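Local coordinates for protein adenine Deaminase (Enterococcus faecalis, PDB 2ICS) that hydrolyses, with two zinc ions, the acetyl ester of (R)-mandelate very inefficiently in vitro, and is an amidohydrolase whose natural substrate that activity leaves open, at residues Ile57-His62 and Val241-His246; Tyr298-Ile303 and Ala353-Arg358. All coordinates share one frame; numbering follows the deposited sequence.

Contact 1: residues Ile57-His62 and Val241-His246; sequences IDDHVH and VFDIGH. With ZN (zinc ion), chain B.
Two acidic side chains, Asp59 and Asp243, meet in a buried polar contact at the heart of the TIM barrel, beside the binuclear zinc centre. The carboxylates pass side by side, pointing opposite ways, their planes 52° apart, and Asp59 OD1 lies only 2.7 Å from Asp243 OD1. At that separation one of the acids probably holds a proton. Asp243 CG stands anti to the backbone N (chi1 -178°), a torsion that carries the carboxylate across to Asp59. There it is gripped by hydroxyls: OD1 by Ser268, and OD2 by Ser270 and Thr210.

The same carboxylate flanks His60. Its OD2 lies at the edge of the imidazole, 3.9 Å from His60 CB, and the two planes are nearly coplanar, 12° apart. Thr210 joins the two residues, since its hydroxyl also bonds to His60 ND1, a second-shell link that probably helps hold the ring with NE2 on the metal. His60 NE2 binds zinc at 2.2 Å and His62 NE2 binds it at 2.0 Å, the His-X-His pair characteristic of amidohydrolases at the end of the first barrel strand. Asp272 and the carbamylated Lys154, which also binds the second zinc, are further ligands, and a water sits 2.0 Å from the zinc. Gly245, in the loop beyond strand 241-243, brings its CA to 4.0 Å from His60 ND1, and its carbonyl accepts from ND1 of His211, a ligand of the second zinc.

Met186 of strand 186-189 touches Asp59, His60 and Asp243 alike, while strand 83-89 runs alongside 51-61 and helix 309-314 packs against Ile57 and Asp59.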
loop_
_atom_site.group_PDB
_atom_site.type_symbol
_atom_site.label_atom_id
_atom_site.label_comp_id
_atom_site.label_asym_id
_atom_site.label_seq_id
_atom_site.Cartn_x
_atom_site.Cartn_y
_atom_site.Cartn_z
ATOM N N ILE A 57 2.191 5.833 3.141
ATOM C CA ILE A 57 1.010 5.405 2.396
ATOM C C ILE A 57 0.974 3.886 2.242
ATOM O O ILE A 57 1.927 3.284 1.740
ATOM C CB ILE A 57 0.998 6.026 0.967
ATOM C CG1 ILE A 57 1.043 7.553 1.045
ATOM C CG2 ILE A 57 -0.245 5.583 0.212
ATOM C CD1 ILE A 57 1.282 8.240 -0.318
ATOM N N ASP A 58 -0.133 3.275 2.663
ATOM C CA ASP A 58 -0.313 1.825 2.564
ATOM C C ASP A 58 -1.294 1.587 1.419
ATOM O O ASP A 58 -2.496 1.729 1.612
ATOM C CB ASP A 58 -0.911 1.287 3.865
ATOM C CG ASP A 58 -0.770 -0.217 3.996
ATOM O OD1 ASP A 58 -0.618 -0.901 2.960
ATOM O OD2 ASP A 58 -0.824 -0.717 5.141
ATOM N N ASP A 59 -0.800 1.215 0.238
ATOM C CA ASP A 59 -1.695 1.026 -0.902
ATOM C C ASP A 59 -2.426 -0.311 -1.026
ATOM O O ASP A 59 -2.958 -0.632 -2.086
ATOM C CB ASP A 59 -0.980 1.361 -2.227
ATOM C CG ASP A 59 0.075 0.342 -2.610
ATOM O OD1 ASP A 59 0.084 -0.769 -2.036
ATOM O OD2 ASP A 59 0.887 0.658 -3.505
ATOM N N HIS A 60 -2.437 -1.108 0.033
ATOM C CA HIS A 60 -3.199 -2.345 -0.007
ATOM C C HIS A 60 -3.752 -2.555 1.390
ATOM O O HIS A 60 -3.079 -3.075 2.282
ATOM C CB HIS A 60 -2.370 -3.553 -0.454
ATOM C CG HIS A 60 -3.197 -4.782 -0.671
ATOM N ND1 HIS A 60 -2.884 -5.779 -1.567
ATOM C CD2 HIS A 60 -4.348 -5.181 -0.067
ATOM C CE1 HIS A 60 -3.832 -6.734 -1.481
ATOM N NE2 HIS A 60 -4.743 -6.416 -0.584
ATOM N N VAL A 61 -5.007 -2.157 1.554
ATOM C CA VAL A 61 -5.677 -2.224 2.840
ATOM C C VAL A 61 -7.139 -2.666 2.701
ATOM O O VAL A 61 -7.690 -2.685 1.605
ATOM C CB VAL A 61 -5.608 -0.817 3.482
ATOM C CG1 VAL A 61 -6.770 -0.585 4.403
ATOM C CG2 VAL A 61 -4.285 -0.651 4.195
ATOM N N HIS A 62 -7.753 -3.025 3.823
ATOM C CA HIS A 62 -9.155 -3.410 3.861
ATOM C C HIS A 62 -9.742 -2.722 5.089
ATOM O O HIS A 62 -9.597 -3.191 6.222
ATOM C CB HIS A 62 -9.282 -4.926 3.933
ATOM C CG HIS A 62 -8.879 -5.607 2.663
ATOM N ND1 HIS A 62 -9.579 -5.496 1.481
ATOM C CD2 HIS A 62 -7.769 -6.330 2.366
ATOM C CE1 HIS A 62 -8.883 -6.133 0.525
ATOM N NE2 HIS A 62 -7.777 -6.658 1.012
ATOM N N VAL A 241 4.492 -3.352 -11.688
ATOM C CA VAL A 241 4.833 -2.929 -10.329
ATOM C C VAL A 241 4.594 -3.997 -9.256
ATOM O O VAL A 241 3.459 -4.386 -8.989
ATOM C CB VAL A 241 4.046 -1.653 -9.960
ATOM C CG1 VAL A 241 4.493 -1.127 -8.597
ATOM C CG2 VAL A 241 4.254 -0.593 -11.034
ATOM N N PHE A 242 5.677 -4.466 -8.643
ATOM C CA PHE A 242 5.596 -5.482 -7.599
ATOM C C PHE A 242 5.256 -4.852 -6.247
ATOM O O PHE A 242 6.030 -4.063 -5.700
ATOM C CB PHE A 242 6.919 -6.243 -7.505
ATOM C CG PHE A 242 7.108 -7.287 -8.581
ATOM C CD1 PHE A 242 6.665 -7.066 -9.883
ATOM C CD2 PHE A 242 7.760 -8.484 -8.296
ATOM C CE1 PHE A 242 6.868 -8.021 -10.882
ATOM C CE2 PHE A 242 7.969 -9.447 -9.291
ATOM C CZ PHE A 242 7.523 -9.215 -10.583
ATOM N N ASP A 243 4.089 -5.204 -5.721
ATOM C CA ASP A 243 3.611 -4.675 -4.444
ATOM C C ASP A 243 3.582 -5.823 -3.434
ATOM O O ASP A 243 3.104 -6.909 -3.748
ATOM C CB ASP A 243 2.206 -4.092 -4.648
ATOM C CG ASP A 243 1.624 -3.479 -3.390
ATOM O OD1 ASP A 243 2.080 -2.391 -2.965
ATOM O OD2 ASP A 243 0.693 -4.091 -2.828
ATOM N N ILE A 244 4.090 -5.580 -2.230
ATOM C CA ILE A 244 4.136 -6.602 -1.182
ATOM C C ILE A 244 2.783 -7.190 -0.750
ATOM O O ILE A 244 2.585 -8.399 -0.833
ATOM C CB ILE A 244 4.858 -6.074 0.089
ATOM C CG1 ILE A 244 6.326 -5.766 -0.224
ATOM C CG2 ILE A 244 4.787 -7.120 1.210
ATOM C CD1 ILE A 244 7.151 -6.987 -0.596
ATOM N N GLY A 245 1.863 -6.348 -0.280
ATOM C CA GLY A 245 0.567 -6.838 0.171
ATOM C C GLY A 245 0.731 -8.039 1.095
ATOM O O GLY A 245 0.110 -9.076 0.880
ATOM N N HIS A 246 1.559 -7.886 2.130
ATOM C CA HIS A 246 1.869 -8.962 3.081
ATOM C C HIS A 246 0.730 -9.929 3.363
ATOM O O HIS A 246 0.811 -11.110 3.015
ATOM C CB HIS A 246 2.379 -8.386 4.404
ATOM C CG HIS A 246 3.008 -9.412 5.300
ATOM N ND1 HIS A 246 2.321 -10.513 5.765
ATOM C CD2 HIS A 246 4.264 -9.515 5.797
ATOM C CE1 HIS A 246 3.127 -11.250 6.510
ATOM N NE2 HIS A 246 4.311 -10.668 6.546
HETATM ZN ZN ZN B . -6.300 -7.769 0.263
HETATM O O HOH W 1 -5.224 -9.456 0.036
#

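Contact 2: residues Tyr298-Ile303 and Ala353-Arg358; sequences YDWPEI and AKEQIR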
loop_
_atom_site.group_PDB
_atom_site.type_symbol
_atom_site.label_atom_id
_atom_site.label_comp_id
_atom_site.label_asym_id
_atom_site.label_seq_id
_atom_site.Cartn_x
_atom_site.Cartn_y
_atom_site.Cartn_z
ATOM N N TYR A 298 16.851 -4.665 2.472
ATOM C CA TYR A 298 16.640 -3.307 1.955
ATOM C C TYR A 298 17.193 -2.300 2.972
ATOM O O TYR A 298 17.283 -2.613 4.158
ATOM C CB TYR A 298 15.143 -3.025 1.767
ATOM C CG TYR A 298 14.429 -3.847 0.710
ATOM C CD1 TYR A 298 14.915 -5.090 0.300
ATOM C CD2 TYR A 298 13.212 -3.412 0.176
ATOM C CE1 TYR A 298 14.205 -5.880 -0.607
ATOM C CE2 TYR A 298 12.493 -4.197 -0.730
ATOM C CZ TYR A 298 12.994 -5.428 -1.111
ATOM O OH TYR A 298 12.276 -6.215 -1.976
ATOM N N ASP A 299 17.575 -1.106 2.520
ATOM C CA ASP A 299 18.059 -0.083 3.455
ATOM C C ASP A 299 16.901 0.875 3.748
ATOM O O ASP A 299 15.974 0.994 2.951
ATOM C CB ASP A 299 19.272 0.688 2.896
ATOM C CG ASP A 299 18.964 1.456 1.613
ATOM O OD1 ASP A 299 17.912 2.130 1.526
ATOM O OD2 ASP A 299 19.798 1.404 0.686
ATOM N N TRP A 300 16.952 1.555 4.889
ATOM C CA TRP A 300 15.869 2.455 5.270
ATOM C C TRP A 300 15.454 3.504 4.242
ATOM O O TRP A 300 14.257 3.748 4.053
ATOM C CB TRP A 300 16.187 3.121 6.615
ATOM C CG TRP A 300 16.064 2.155 7.766
ATOM C CD1 TRP A 300 17.065 1.720 8.586
ATOM C CD2 TRP A 300 14.876 1.461 8.182
ATOM N NE1 TRP A 300 16.576 0.795 9.484
ATOM C CE2 TRP A 300 15.237 0.618 9.258
ATOM C CE3 TRP A 300 13.542 1.470 7.747
ATOM C CZ2 TRP A 300 14.312 -0.211 9.907
ATOM C CZ3 TRP A 300 12.618 0.640 8.396
ATOM C CH2 TRP A 300 13.012 -0.187 9.462
ATOM N N PRO A 301 16.422 4.146 3.568
ATOM C CA PRO A 301 16.043 5.156 2.571
ATOM C C PRO A 301 15.113 4.613 1.479
ATOM O O PRO A 301 14.109 5.238 1.147
ATOM C CB PRO A 301 17.389 5.615 2.011
ATOM C CG PRO A 301 18.306 5.477 3.214
ATOM C CD PRO A 301 17.880 4.143 3.794
ATOM N N GLU A 302 15.436 3.456 0.913
ATOM C CA GLU A 302 14.577 2.912 -0.131
ATOM C C GLU A 302 13.266 2.415 0.480
ATOM O O GLU A 302 12.211 2.508 -0.145
ATOM C CB GLU A 302 15.299 1.803 -0.917
ATOM C CG GLU A 302 15.676 0.563 -0.134
ATOM C CD GLU A 302 16.680 -0.304 -0.882
ATOM O OE1 GLU A 302 16.666 -0.291 -2.127
ATOM O OE2 GLU A 302 17.478 -1.008 -0.232
ATOM N N ILE A 303 13.331 1.910 1.710
ATOM C CA ILE A 303 12.133 1.444 2.394
ATOM C C ILE A 303 11.141 2.606 2.505
ATOM O O ILE A 303 9.970 2.465 2.149
ATOM C CB ILE A 303 12.474 0.903 3.790
ATOM C CG1 ILE A 303 13.257 -0.404 3.652
ATOM C CG2 ILE A 303 11.198 0.682 4.607
ATOM C CD1 ILE A 303 13.754 -0.973 4.977
ATOM N N ALA A 353 14.835 -9.165 13.791
ATOM C CA ALA A 353 15.177 -7.825 13.329
ATOM C C ALA A 353 16.069 -7.136 14.348
ATOM O O ALA A 353 15.922 -7.344 15.553
ATOM C CB ALA A 353 13.917 -7.004 13.111
ATOM N N LYS A 354 16.995 -6.320 13.859
ATOM C CA LYS A 354 17.909 -5.596 14.729
ATOM C C LYS A 354 17.502 -4.130 14.835
ATOM O O LYS A 354 17.985 -3.411 15.711
ATOM C CB LYS A 354 19.337 -5.673 14.185
ATOM C CG LYS A 354 19.905 -7.078 14.057
ATOM C CD LYS A 354 21.285 -7.036 13.403
ATOM C CE LYS A 354 21.926 -8.414 13.352
ATOM N NZ LYS A 354 22.129 -8.978 14.719
ATOM N N GLU A 355 16.619 -3.687 13.942
ATOM C CA GLU A 355 16.189 -2.293 13.953
ATOM C C GLU A 355 14.668 -2.142 13.866
ATOM O O GLU A 355 14.000 -2.842 13.100
ATOM C CB GLU A 355 16.865 -1.542 12.801
ATOM C CG GLU A 355 18.357 -1.860 12.665
ATOM C CD GLU A 355 19.054 -1.036 11.596
ATOM O OE1 GLU A 355 18.612 -1.051 10.430
ATOM O OE2 GLU A 355 20.056 -0.373 11.922
ATOM N N GLN A 356 14.132 -1.219 14.657
ATOM C CA GLN A 356 12.698 -0.965 14.700
ATOM C C GLN A 356 12.366 0.481 14.340
ATOM O O GLN A 356 13.023 1.414 14.813
ATOM C CB GLN A 356 12.155 -1.265 16.102
ATOM C CG GLN A 356 12.165 -2.733 16.499
ATOM C CD GLN A 356 11.732 -2.945 17.943
ATOM O OE1 GLN A 356 10.720 -2.401 18.384
ATOM N NE2 GLN A 356 12.498 -3.741 18.683
ATOM N N ILE A 357 11.347 0.666 13.503
ATOM C CA ILE A 357 10.934 2.008 13.116
ATOM C C ILE A 357 9.617 2.296 13.839
ATOM O O ILE A 357 8.724 1.448 13.869
ATOM C CB ILE A 357 10.777 2.130 11.571
ATOM C CG1 ILE A 357 10.411 3.569 11.201
ATOM C CG2 ILE A 357 9.742 1.131 11.054
ATOM C CD1 ILE A 357 10.564 3.883 9.720
ATOM N N ARG A 358 9.511 3.482 14.438
ATOM C CA ARG A 358 8.317 3.846 15.199
ATOM C C ARG A 358 7.837 5.279 15.005
ATOM O O ARG A 358 8.565 6.227 15.279
ATOM C CB ARG A 358 8.575 3.645 16.696
ATOM C CG ARG A 358 9.091 2.275 17.073
ATOM C CD ARG A 358 9.584 2.264 18.507
ATOM N NE ARG A 358 10.170 0.978 18.871
ATOM C CZ ARG A 358 10.716 0.717 20.054
ATOM N NH1 ARG A 358 10.752 1.657 20.992
ATOM N NH2 ARG A 358 11.220 -0.486 20.304
#
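Glu355 OE1 is gripped by two groups, the indole N-H of Trp300 and the guanidinium of Arg294 on helix 286-296, which forms a salt bridge to it. The bond from Trp300 NE1 to Glu355 OE1 is 2.9 Å long but bent, with an N-H...O angle of 142°. The nitrogen stands well above the carboxylate plane, and the oxygen in turn is tilted out of the indole plane, so neither group meets the other squarely.

The six-membered ring of the same indole reaches further along strand 350-364. Its CH2 atom comes to 3.8 Å from Ile357 CB, and CZ3 lies 3.9 Å from Ile357 CG2. Between these two anchor points Glu355 CB comes within 4.1 Å of Trp300 CZ2, so the indole lies along two strand residues that project to the same side. Ile303, one turn on in helix 300-305, sets its CD1 3.6 Å above one face of the indole, toward the rim. With CG anti to its carbonyl carbon (chi1 -72°), Trp300 projects from the first turn of the helix to the strand.

That first turn is fixed by a capping box. Asp299 at the N-cap accepts from Glu302 N through OD1 at 2.9 Å, and Glu302 OE2 receives Asp299 N at 2.8 Å. Glu302 also forms a salt bridge to Lys265 through its other oxygen.

The contact therefore joins the start of helix 300-305 to strand 350-364, the antiparallel partner of strand 331-344 in the C-terminal part of the chain, through a single amphipathic side chain: the nitrogen end of the indole answers a carboxylate, and the hydrocarbon end packs on isoleucine. With Arg294 beside it, Glu355 is probably kept ionised, and the charged bond from Arg294 supplements the neutral one from tryptophan.

In the fold
Contact 1 is in the core of the barrel, about 3 Å from the centre of the chain, and all its touching residues are buried. Contact 2 is nearer the periphery, about 17 Å from that centre, with Glu355 partly exposed. They hold the same mixed sheet, which contact 1 reaches through strand 51-61 and contact 2 through strand 350-364, with strand 331-344 between the two. Contact 1 spans the barrel interior from strand 51-61 to strand 241-243, whereas contact 2 fastens helix 300-305 to the sheet. Their chemistry follows their place: paired acids, hydroxyls and zinc ligands at the active centre, against an indole, an isoleucine and one glutamate paired with an arginine, away from the annotated sites.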